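Local coordinates for uncharacterized ACR, COG1565 superfamily (Burkholderia thailandensis, PDB 4F3N), which is of unknown function but probably acts as an S-adenosylmethionine-dependent methyltransferase, possibly one that dimethylates protein arginines symmetrically, at residues A[235-238]-A[244-247]; A[280-285]-A[347-352]; A[365-370]-A[396-401]. One frame throughout, in Å; residues are numbered along the deposited sequence. Where two conformers were deposited one is given.

Contact 1. Residues A[235-238]-A[244-247]; sequences RGVS and AFVF
Ser238 N donates to Val246 O at 2.9 Å in a nearly straight bond, 176° at the hydrogen. The return bond, Val246 N to Ser238 O, spans 3.0 Å. The two bonds make Ser238 and Val246 a hydrogen-bonded antiparallel pair; Val237 and Phe247, with CA atoms 4.7 Å apart, form the adjoining non-hydrogen-bonded pair. Gly236 O receives a CA-H...O contact from Phe247 CA at 3.2 Å.

On the face of Val237 and Phe247, Val237 CG1 lies 3.9 Å from Phe245 CD1. Arg235 lays its CG and CD against Phe247, with Arg235 CG 3.8 Å from Phe247 CD1; the two side chains cross at about a right angle, guanidinium and ring planes 32° apart. CG anti to the backbone N (chi1 -180°) starts the arginine chain in that direction, and the bend at chi3 carries the guanidinium on to a salt bridge with Asp249. Ile69 of helix 52-71 packs against both Val237 and Phe245. Ser238, on the other face, bonds through OG to Gly74 O. The hairpin of strands 231-239 and 245-250 is thus joined by backbone bonds, its aliphatic and aromatic groups packing alongside while the polar side-chain ends find partners elsewhere.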
ATOM      1  N   ARG A 235      12.262  -7.502  17.279  1.00 10.12           N
ATOM      2  CA  ARG A 235      11.102  -8.107  17.826  1.00  9.90           C
ATOM      3  C   ARG A 235      10.539  -9.116  16.804  1.00  9.76           C
ATOM      4  O   ARG A 235      10.049  -8.734  15.756  1.00  9.43           O
ATOM      5  CB  ARG A 235      10.072  -7.047  18.175  1.00 10.43           C
ATOM      6  CG  ARG A 235       8.815  -7.665  18.777  1.00 10.60           C
ATOM      7  CD  ARG A 235       7.990  -6.686  19.565  1.00 11.22           C
ATOM      8  NE  ARG A 235       8.670  -6.286  20.791  1.00 11.70           N
ATOM      9  CZ  ARG A 235       8.157  -5.564  21.781  1.00 12.86           C
ATOM     10  NH1 ARG A 235       6.908  -5.105  21.756  1.00 13.34           N
ATOM     11  NH2 ARG A 235       8.928  -5.289  22.819  1.00 13.06           N
ATOM     12  N   GLY A 236      10.617 -10.398  17.161  1.00  9.42           N
ATOM     13  CA  GLY A 236      10.095 -11.465  16.323  1.00  8.77           C
ATOM     14  C   GLY A 236       9.027 -12.230  17.025  1.00  8.35           C
ATOM     15  O   GLY A 236       8.355 -11.734  17.956  1.00  8.48           O
ATOM     16  N   VAL A 237       8.780 -13.432  16.526  1.00  8.26           N
ATOM     17  CA  VAL A 237       7.696 -14.260  16.996  1.00  8.19           C
ATOM     18  C   VAL A 237       8.221 -15.594  17.517  1.00  8.78           C
ATOM     19  O   VAL A 237       9.005 -16.268  16.825  1.00  8.28           O
ATOM     20  CB  VAL A 237       6.661 -14.487  15.892  1.00  8.14           C
ATOM     21  CG1 VAL A 237       5.465 -15.247  16.483  1.00  8.30           C
ATOM     22  CG2 VAL A 237       6.159 -13.161  15.322  1.00  7.75           C
ATOM     23  N   SER A 238       7.766 -15.951  18.725  1.00  9.41           N
ATOM     24  CA  SER A 238       8.039 -17.224  19.356  1.00 10.10           C
ATOM     25  C   SER A 238       6.728 -17.906  19.754  1.00 10.75           C
ATOM     26  O   SER A 238       5.658 -17.396  19.473  1.00 10.45           O
ATOM     27  CB  SER A 238       8.913 -17.023  20.582  1.00 10.20           C
ATOM     28  OG  SER A 238      10.221 -16.637  20.187  1.00 11.33           O
ATOM     29  N   ALA A 244       0.907 -20.569  22.391  1.00 14.88           N
ATOM     30  CA  ALA A 244       0.413 -19.318  21.810  1.00 13.81           C
ATOM     31  C   ALA A 244       1.555 -18.554  21.180  1.00 12.71           C
ATOM     32  O   ALA A 244       2.676 -18.622  21.665  1.00 11.58           O
ATOM     33  CB  ALA A 244      -0.244 -18.431  22.854  1.00 14.07           C
ATOM     34  N   PHE A 245       1.238 -17.804  20.122  1.00 12.08           N
ATOM     35  CA  PHE A 245       2.260 -16.912  19.541  1.00 11.84           C
ATOM     36  C   PHE A 245       2.534 -15.827  20.590  1.00 11.94           C
ATOM     37  O   PHE A 245       1.592 -15.342  21.236  1.00 12.09           O
ATOM     38  CB  PHE A 245       1.799 -16.265  18.256  1.00 12.16           C
ATOM     39  CG  PHE A 245       1.585 -17.256  17.125  1.00 12.85           C
ATOM     40  CD1 PHE A 245       2.644 -17.942  16.585  1.00 13.31           C
ATOM     41  CD2 PHE A 245       0.310 -17.501  16.643  1.00 13.73           C
ATOM     42  CE1 PHE A 245       2.453 -18.856  15.546  1.00 13.91           C
ATOM     43  CE2 PHE A 245       0.095 -18.420  15.618  1.00 14.77           C
ATOM     44  CZ  PHE A 245       1.177 -19.126  15.072  1.00 14.17           C
ATOM     45  N   VAL A 246       3.793 -15.424  20.707  1.00 11.84           N
ATOM     46  CA  VAL A 246       4.215 -14.330  21.595  0.60 11.57           C
ATOM     47  C   VAL A 246       5.274 -13.515  20.861  1.00 11.40           C
ATOM     48  O   VAL A 246       6.044 -14.098  20.098  1.00 10.94           O
ATOM     49  CB  VAL A 246       4.798 -14.876  22.918  0.60 12.07           C
ATOM     50  CG1 VAL A 246       6.113 -15.636  22.729  0.60 11.65           C
ATOM     51  CG2 VAL A 246       4.993 -13.747  23.911  0.60 11.82           C
ATOM     52  N   PHE A 247       5.294 -12.187  21.037  1.00 10.97           N
ATOM     53  CA  PHE A 247       6.461 -11.433  20.568  1.00 10.66           C
ATOM     54  C   PHE A 247       7.659 -11.779  21.451  1.00 10.59           C
ATOM     55  O   PHE A 247       7.494 -12.046  22.643  1.00 10.37           O
ATOM     56  CB  PHE A 247       6.231  -9.921  20.656  1.00 10.64           C
ATOM     57  CG  PHE A 247       5.232  -9.387  19.682  1.00 11.32           C
ATOM     58  CD1 PHE A 247       5.493  -9.401  18.310  1.00 11.81           C
ATOM     59  CD2 PHE A 247       4.072  -8.816  20.141  1.00 11.77           C
ATOM     60  CE1 PHE A 247       4.570  -8.860  17.426  1.00 12.15           C
ATOM     61  CE2 PHE A 247       3.162  -8.251  19.273  1.00 12.74           C
ATOM     62  CZ  PHE A 247       3.415  -8.282  17.921  1.00 12.74           C
TER

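Contact 2. Residues A[280-285]-A[347-352]; sequences AFVRTV and HEAGVG
The segments of helices 276-288 and 343-352 run in nearly the same direction, 27° apart, with their axes approaching to 7.8 Å and the CA atoms of Arg283 and Ala349 separated by only 5.2 Å. Such closeness is possible because Ala349 and Gly350 present little or no side chain to the neighbouring helix.

Ala349 points its methyl at the opposing helix, where it is met by two residues: CB lies 3.9 Å from Val282 CG1 and, at the same separation of 3.9 Å, from Arg283 CG. Val282 CG1, anti to the backbone N (chi1 172°), also reaches the backbone of the next residue, standing 3.7 Å from Gly350 N. Arg283 CG lies 3.6 Å from Ala349 O, and from CG to NE the chain of this exposed arginine is extended. No hydrogen bond crosses between the segments, so the evidence for their association is van der Waals contact, 172 Å² of buried surface in total.

Around the contact, Phe281 packs on Phe296 and Val285 on Ala294, both of strand 293-298, whereas His347 and Val351 touch Leu357 of strand 356-362. The two helices therefore lie side by side over one part of the mixed seven-stranded sheet, the helix-on-sheet layering of a Rossmann-like methyltransferase fold.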
ATOM      1  N   ALA A 280      12.582  -2.638  -1.084  1.00  9.37           N
ATOM      2  CA  ALA A 280      13.051  -3.558  -2.101  1.00  9.31           C
ATOM      3  C   ALA A 280      12.139  -3.454  -3.284  1.00  9.31           C
ATOM      4  O   ALA A 280      12.598  -3.418  -4.431  1.00  9.19           O
ATOM      5  CB  ALA A 280      13.047  -4.987  -1.574  1.00  9.06           C
ATOM      6  N   PHE A 281      10.834  -3.376  -2.997  1.00  9.30           N
ATOM      7  CA  PHE A 281       9.820  -3.273  -4.074  1.00  9.39           C
ATOM      8  C   PHE A 281       9.928  -1.999  -4.879  1.00  9.32           C
ATOM      9  O   PHE A 281       9.925  -2.036  -6.105  1.00  9.13           O
ATOM     10  CB  PHE A 281       8.431  -3.388  -3.458  1.00  9.26           C
ATOM     11  CG  PHE A 281       7.297  -3.232  -4.444  1.00  9.80           C
ATOM     12  CD1 PHE A 281       6.989  -4.248  -5.338  1.00 10.85           C
ATOM     13  CD2 PHE A 281       6.540  -2.086  -4.470  1.00 10.50           C
ATOM     14  CE1 PHE A 281       5.963  -4.096  -6.261  1.00 11.38           C
ATOM     15  CE2 PHE A 281       5.474  -1.955  -5.376  1.00 10.94           C
ATOM     16  CZ  PHE A 281       5.199  -2.951  -6.261  1.00 10.73           C
ATOM     17  N   VAL A 282      10.064  -0.866  -4.203  1.00  9.19           N
ATOM     18  CA  VAL A 282      10.202   0.414  -4.885  1.00  9.28           C
ATOM     19  C   VAL A 282      11.498   0.476  -5.700  1.00 10.25           C
ATOM     20  O   VAL A 282      11.496   0.944  -6.838  1.00  9.36           O
ATOM     21  CB  VAL A 282      10.049   1.583  -3.920  1.00  9.14           C
ATOM     22  CG1 VAL A 282      10.393   2.962  -4.572  1.00  9.32           C
ATOM     23  CG2 VAL A 282       8.620   1.570  -3.386  1.00  8.86           C
ATOM     24  N   ARG A 283      12.592  -0.080  -5.162  1.00 11.08           N
ATOM     25  CA  ARG A 283      13.806  -0.155  -5.959  1.00 12.59           C
ATOM     26  C   ARG A 283      13.551  -0.927  -7.232  1.00 11.99           C
ATOM     27  O   ARG A 283      14.021  -0.510  -8.281  1.00 12.66           O
ATOM     28  CB  ARG A 283      14.940  -0.803  -5.176  1.00 14.22           C
ATOM     29  CG  ARG A 283      15.451   0.069  -4.047  1.00 16.35           C
ATOM     30  CD  ARG A 283      16.577  -0.649  -3.328  1.00 19.48           C
ATOM     31  NE  ARG A 283      17.204   0.185  -2.311  1.00 23.02           N
ATOM     32  CZ  ARG A 283      17.990  -0.265  -1.334  1.00 26.41           C
ATOM     33  NH1 ARG A 283      18.273  -1.563  -1.216  1.00 30.42           N
ATOM     34  NH2 ARG A 283      18.536   0.598  -0.484  1.00 29.12           N
ATOM     35  N   THR A 284      12.880  -2.071  -7.125  1.00 11.66           N
ATOM     36  CA  THR A 284      12.656  -2.949  -8.270  1.00 11.47           C
ATOM     37  C   THR A 284      11.789  -2.240  -9.304  1.00 11.09           C
ATOM     38  O   THR A 284      12.065  -2.293 -10.482  1.00 10.99           O
ATOM     39  CB  THR A 284      12.015  -4.288  -7.835  1.00 11.33           C
ATOM     40  OG1 THR A 284      12.915  -4.956  -6.908  1.00 11.72           O
ATOM     41  CG2 THR A 284      11.689  -5.150  -9.006  1.00 12.22           C
ATOM     42  N   VAL A 285      10.724  -1.591  -8.849  1.00 10.36           N
ATOM     43  CA  VAL A 285       9.863  -0.820  -9.771  1.00  9.93           C
ATOM     44  C   VAL A 285      10.589   0.298 -10.500  1.00 10.21           C
ATOM     45  O   VAL A 285      10.435   0.486 -11.715  1.00 10.27           O
ATOM     46  CB  VAL A 285       8.646  -0.255  -9.009  1.00  9.67           C
ATOM     47  CG1 VAL A 285       7.814   0.678  -9.917  1.00  9.59           C
ATOM     48  CG2 VAL A 285       7.833  -1.422  -8.450  1.00  9.23           C
ATOM     49  N   HIS A 347      11.261   7.365  -0.732  1.00 10.26           N
ATOM     50  CA  HIS A 347      11.970   8.352  -1.559  1.00 11.01           C
ATOM     51  C   HIS A 347      13.379   7.914  -1.912  1.00 12.03           C
ATOM     52  O   HIS A 347      13.774   7.907  -3.098  1.00 12.10           O
ATOM     53  CB  HIS A 347      12.012   9.667  -0.795  1.00 11.45           C
ATOM     54  CG  HIS A 347      12.936  10.697  -1.400  1.00 12.25           C
ATOM     55  ND1 HIS A 347      13.814  11.389  -0.656  1.00 12.87           N
ATOM     56  CD2 HIS A 347      13.102  11.118  -2.699  1.00 12.62           C
ATOM     57  CE1 HIS A 347      14.498  12.250  -1.430  1.00 13.25           C
ATOM     58  NE2 HIS A 347      14.063  12.118  -2.689  1.00 13.58           N
ATOM     59  N   GLU A 348      14.147   7.523  -0.892  1.00 13.00           N
ATOM     60  CA  GLU A 348      15.535   7.086  -1.132  1.00 15.28           C
ATOM     61  C   GLU A 348      15.601   5.851  -2.012  1.00 13.94           C
ATOM     62  O   GLU A 348      16.491   5.733  -2.859  1.00 16.56           O
ATOM     63  CB  GLU A 348      16.266   6.904   0.219  1.00 17.64           C
ATOM     64  CG  GLU A 348      16.358   8.263   0.924  1.00 21.45           C
ATOM     65  CD  GLU A 348      16.507   8.193   2.435  1.00 25.67           C
ATOM     66  OE1 GLU A 348      16.885   7.128   2.977  1.00 32.41           O
ATOM     67  OE2 GLU A 348      16.224   9.214   3.119  1.00 30.54           O
ATOM     68  N   ALA A 349      14.652   4.959  -1.833  1.00 13.55           N
ATOM     69  CA  ALA A 349      14.563   3.718  -2.625  1.00 13.43           C
ATOM     70  C   ALA A 349      14.446   4.043  -4.117  1.00 13.62           C
ATOM     71  O   ALA A 349      15.217   3.527  -4.940  1.00 13.53           O
ATOM     72  CB  ALA A 349      13.407   2.840  -2.162  1.00 12.90           C
ATOM     73  N   GLY A 350      13.522   4.930  -4.449  1.00 12.51           N
ATOM     74  CA  GLY A 350      13.274   5.249  -5.829  1.00 13.11           C
ATOM     75  C   GLY A 350      14.370   6.066  -6.493  1.00 13.59           C
ATOM     76  O   GLY A 350      14.787   5.746  -7.620  1.00 14.16           O
ATOM     77  N   VAL A 351      14.853   7.106  -5.825  1.00 14.22           N
ATOM     78  CA  VAL A 351      15.872   7.953  -6.430  0.60 15.07           C
ATOM     79  C   VAL A 351      17.220   7.240  -6.427  1.00 15.56           C
ATOM     80  O   VAL A 351      18.025   7.456  -7.320  1.00 16.63           O
ATOM     81  CB  VAL A 351      15.972   9.343  -5.768  0.60 15.37           C
ATOM     82  CG1 VAL A 351      17.159  10.107  -6.324  0.60 16.44           C
ATOM     83  CG2 VAL A 351      14.674  10.125  -5.975  0.60 15.02           C
ATOM     84  N   GLY A 352      17.436   6.363  -5.455  1.00 15.65           N
ATOM     85  CA  GLY A 352      18.662   5.546  -5.414  1.00 16.54           C
ATOM     86  C   GLY A 352      18.735   4.540  -6.543  1.00 17.14           C
ATOM     87  O   GLY A 352      19.797   4.058  -6.896  1.00 17.11           O
TER

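Contact 3. Residues A[365-370]-A[396-401]; sequences RFLLNA and KLISEA
Near the S-adenosyl-L-homocysteine site, empty of that ligand in this chain, whose Asn214 and Thr113 have side chains about 8 and 9 Å from that of Leu397, the end of helix 384-398 packs against helix 363-369 through four aliphatic residues. Leu367 projects toward the other segment and places CD1 3.8 Å from Leu397 CB, the two side chains crossing at about a right angle. Leu367 CB is 4.1 Å from Ile398 CG2, which makes Leu367 the residue shared by both partners.

Ile398 also extends to a second neighbour. With CG1 held between the backbone N and the carbonyl carbon (chi1 75°) and chi2 extended, its CD1 comes to 4.0 Å from Leu368 CD2. The two helices belong to the region that follows edge strand 356-362 of the mixed sheet, in a fold consistent with the S-adenosylmethionine-dependent methyltransferase superfamily; Leu367 and Leu397 both pack on Ile372 of the intervening helix 372-376. Leu367 also touches Thr124 of helix 118-136.

Ser399 is the first residue to leave helical phi/psi, and its OG accepts from Ala401 N at 3.0 Å, with 147° at the hydrogen, forming an ST turn. The helix end has a further tie in Leu397 O, which accepts a hydrogen bond from Gln363 NE2.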
ATOM      1  N   ARG A 365      -3.987  17.427  -1.033  1.00  9.44           N
ATOM      2  CA  ARG A 365      -3.366  18.420  -1.884  1.00 10.60           C
ATOM      3  C   ARG A 365      -3.270  17.869  -3.302  1.00  9.31           C
ATOM      4  O   ARG A 365      -3.527  18.579  -4.257  1.00  8.78           O
ATOM      5  CB  ARG A 365      -1.991  18.733  -1.335  1.00 13.06           C
ATOM      6  CG  ARG A 365      -1.223  19.795  -2.064  1.00 16.26           C
ATOM      7  CD  ARG A 365      -1.825  21.152  -1.819  1.00 18.69           C
ATOM      8  NE  ARG A 365      -2.859  21.449  -2.768  1.00 21.32           N
ATOM      9  CZ  ARG A 365      -3.471  22.623  -2.845  1.00 24.70           C
ATOM     10  NH1 ARG A 365      -4.418  22.796  -3.755  1.00 25.52           N
ATOM     11  NH2 ARG A 365      -3.158  23.612  -1.990  1.00 28.87           N
ATOM     12  N   PHE A 366      -2.943  16.585  -3.448  1.00  8.21           N
ATOM     13  CA  PHE A 366      -2.808  15.959  -4.770  1.00  7.95           C
ATOM     14  C   PHE A 366      -4.165  15.991  -5.512  1.00  7.84           C
ATOM     15  O   PHE A 366      -4.246  16.409  -6.672  1.00  7.41           O
ATOM     16  CB  PHE A 366      -2.304  14.523  -4.586  1.00  8.05           C
ATOM     17  CG  PHE A 366      -2.138  13.736  -5.866  1.00  7.74           C
ATOM     18  CD1 PHE A 366      -0.922  13.745  -6.563  1.00  7.85           C
ATOM     19  CD2 PHE A 366      -3.166  12.949  -6.335  1.00  7.89           C
ATOM     20  CE1 PHE A 366      -0.744  12.954  -7.704  1.00  8.03           C
ATOM     21  CE2 PHE A 366      -2.984  12.178  -7.467  1.00  7.83           C
ATOM     22  CZ  PHE A 366      -1.772  12.176  -8.149  1.00  7.79           C
ATOM     23  N   LEU A 367      -5.219  15.576  -4.802  1.00  7.44           N
ATOM     24  CA  LEU A 367      -6.572  15.488  -5.382  1.00  7.64           C
ATOM     25  C   LEU A 367      -7.123  16.885  -5.670  1.00  7.87           C
ATOM     26  O   LEU A 367      -7.743  17.104  -6.720  1.00  8.40           O
ATOM     27  CB  LEU A 367      -7.519  14.686  -4.501  1.00  7.47           C
ATOM     28  CG  LEU A 367      -7.243  13.188  -4.388  1.00  7.28           C
ATOM     29  CD1 LEU A 367      -8.245  12.467  -3.480  1.00  7.64           C
ATOM     30  CD2 LEU A 367      -7.249  12.515  -5.781  1.00  7.57           C
ATOM     31  N   LEU A 368      -6.917  17.815  -4.764  1.00  8.68           N
ATOM     32  CA  LEU A 368      -7.294  19.199  -5.041  1.00  8.99           C
ATOM     33  C   LEU A 368      -6.585  19.756  -6.306  1.00  9.62           C
ATOM     34  O   LEU A 368      -7.221  20.351  -7.183  1.00 10.35           O
ATOM     35  CB  LEU A 368      -6.973  20.087  -3.848  1.00  9.06           C
ATOM     36  CG  LEU A 368      -7.947  19.936  -2.696  1.00  9.06           C
ATOM     37  CD1 LEU A 368      -7.315  20.605  -1.457  1.00  9.31           C
ATOM     38  CD2 LEU A 368      -9.306  20.535  -3.064  1.00  9.41           C
ATOM     39  N   ASN A 369      -5.269  19.593  -6.350  1.00  9.75           N
ATOM     40  CA  ASN A 369      -4.473  20.033  -7.496  1.00 10.57           C
ATOM     41  C   ASN A 369      -4.909  19.418  -8.814  1.00 11.13           C
ATOM     42  O   ASN A 369      -4.931  20.100  -9.872  1.00 11.56           O
ATOM     43  CB  ASN A 369      -3.011  19.748  -7.234  1.00 10.67           C
ATOM     44  CG  ASN A 369      -2.368  20.679  -6.214  1.00 10.88           C
ATOM     45  OD1 ASN A 369      -2.939  21.727  -5.823  1.00 11.71           O
ATOM     46  ND2 ASN A 369      -1.144  20.326  -5.775  1.00 10.31           N
ATOM     47  N   ALA A 370      -5.322  18.164  -8.738  1.00 10.91           N
ATOM     48  CA  ALA A 370      -5.740  17.374  -9.872  1.00 12.22           C
ATOM     49  C   ALA A 370      -7.184  17.666 -10.284  1.00 12.84           C
ATOM     50  O   ALA A 370      -7.654  17.174 -11.329  1.00 15.76           O
ATOM     51  CB  ALA A 370      -5.547  15.883  -9.543  1.00 12.00           C
ATOM     52  N   LYS A 396     -14.525  12.736   2.379  1.00 11.59           N
ATOM     53  CA  LYS A 396     -13.777  11.614   2.946  1.00 10.82           C
ATOM     54  C   LYS A 396     -12.369  11.540   2.339  1.00 10.40           C
ATOM     55  O   LYS A 396     -11.386  11.233   3.037  1.00  9.96           O
ATOM     56  CB  LYS A 396     -14.520  10.309   2.674  1.00 11.57           C
ATOM     57  N   LEU A 397     -12.295  11.795   1.035  1.00  9.70           N
ATOM     58  CA  LEU A 397     -11.000  11.723   0.336  1.00  9.56           C
ATOM     59  C   LEU A 397     -10.017  12.834   0.728  1.00  9.61           C
ATOM     60  O   LEU A 397      -8.808  12.608   0.701  1.00  9.09           O
ATOM     61  CB  LEU A 397     -11.188  11.732  -1.169  1.00  9.35           C
ATOM     62  CG  LEU A 397     -11.786  10.471  -1.783  1.00  9.36           C
ATOM     63  CD1 LEU A 397     -12.108  10.640  -3.243  1.00  9.58           C
ATOM     64  CD2 LEU A 397     -10.867   9.263  -1.596  1.00  9.26           C
ATOM     65  N   ILE A 398     -10.527  14.021   1.074  1.00  9.42           N
ATOM     66  CA  ILE A 398      -9.672  15.197   1.203  1.00  9.78           C
ATOM     67  C   ILE A 398      -9.665  15.826   2.593  1.00 10.32           C
ATOM     68  O   ILE A 398      -8.729  16.569   2.921  1.00 10.33           O
ATOM     69  CB  ILE A 398      -9.930  16.299   0.098  1.00  9.91           C
ATOM     70  CG1 ILE A 398     -11.231  17.081   0.345  1.00 10.27           C
ATOM     71  CG2 ILE A 398      -9.923  15.637  -1.305  1.00  9.54           C
ATOM     72  CD1 ILE A 398     -11.484  18.220  -0.661  1.00 10.60           C
ATOM     73  N   SER A 399     -10.642  15.498   3.437  1.00 11.05           N
ATOM     74  CA  SER A 399     -10.659  16.066   4.772  1.00 12.12           C
ATOM     75  C   SER A 399      -9.454  15.629   5.628  1.00 12.02           C
ATOM     76  O   SER A 399      -9.071  14.473   5.643  1.00 11.46           O
ATOM     77  CB  SER A 399     -11.989  15.761   5.502  1.00 12.80           C
ATOM     78  OG  SER A 399     -11.858  16.156   6.857  1.00 15.62           O
ATOM     79  N   GLU A 400      -8.893  16.577   6.378  1.00 13.32           N
ATOM     80  CA  GLU A 400      -7.818  16.313   7.340  1.00 14.32           C
ATOM     81  C   GLU A 400      -8.283  15.289   8.384  1.00 14.14           C
ATOM     82  O   GLU A 400      -7.466  14.527   8.913  1.00 13.70           O
ATOM     83  CB  GLU A 400      -7.402  17.612   8.068  1.00 16.82           C
ATOM     84  CG  GLU A 400      -6.304  17.435   9.094  1.00 18.94           C
ATOM     85  CD  GLU A 400      -6.088  18.667   9.957  1.00 22.12           C
ATOM     86  OE1 GLU A 400      -7.054  19.374  10.289  1.00 25.48           O
ATOM     87  OE2 GLU A 400      -4.928  18.907  10.320  1.00 27.45           O
ATOM     88  N   ALA A 401      -9.578  15.294   8.677  1.00 14.63           N
ATOM     89  CA  ALA A 401     -10.184  14.415   9.693  1.00 15.73           C
ATOM     90  C   ALA A 401     -10.472  13.013   9.166  1.00 16.45           C
ATOM     91  O   ALA A 401     -10.842  12.101   9.930  1.00 18.57           O
ATOM     92  CB  ALA A 401     -11.483  15.046  10.201  1.00 16.73           C
TER

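How the contacts relate
The contacts follow one another along the chain without interleaving, in the order 1, 2, 3, and none touches another. Contacts 1 and 3 lie on opposite sides of the chain's centre, with their own centres 39 Å apart; the centre of contact 2 is 30 Å from that of contact 1 and 25 Å from that of contact 3. Contact 1 holds a hairpin of the separate antiparallel sheet. Contacts 2 and 3 join helices around the mixed seven-stranded sheet, probably the methyltransferase core: helix 343-352 leads into its edge strand 356-362, directly followed by helix 363-369 of contact 3. Of the three, contact 3 is the one near the annotated ligand-binding residues.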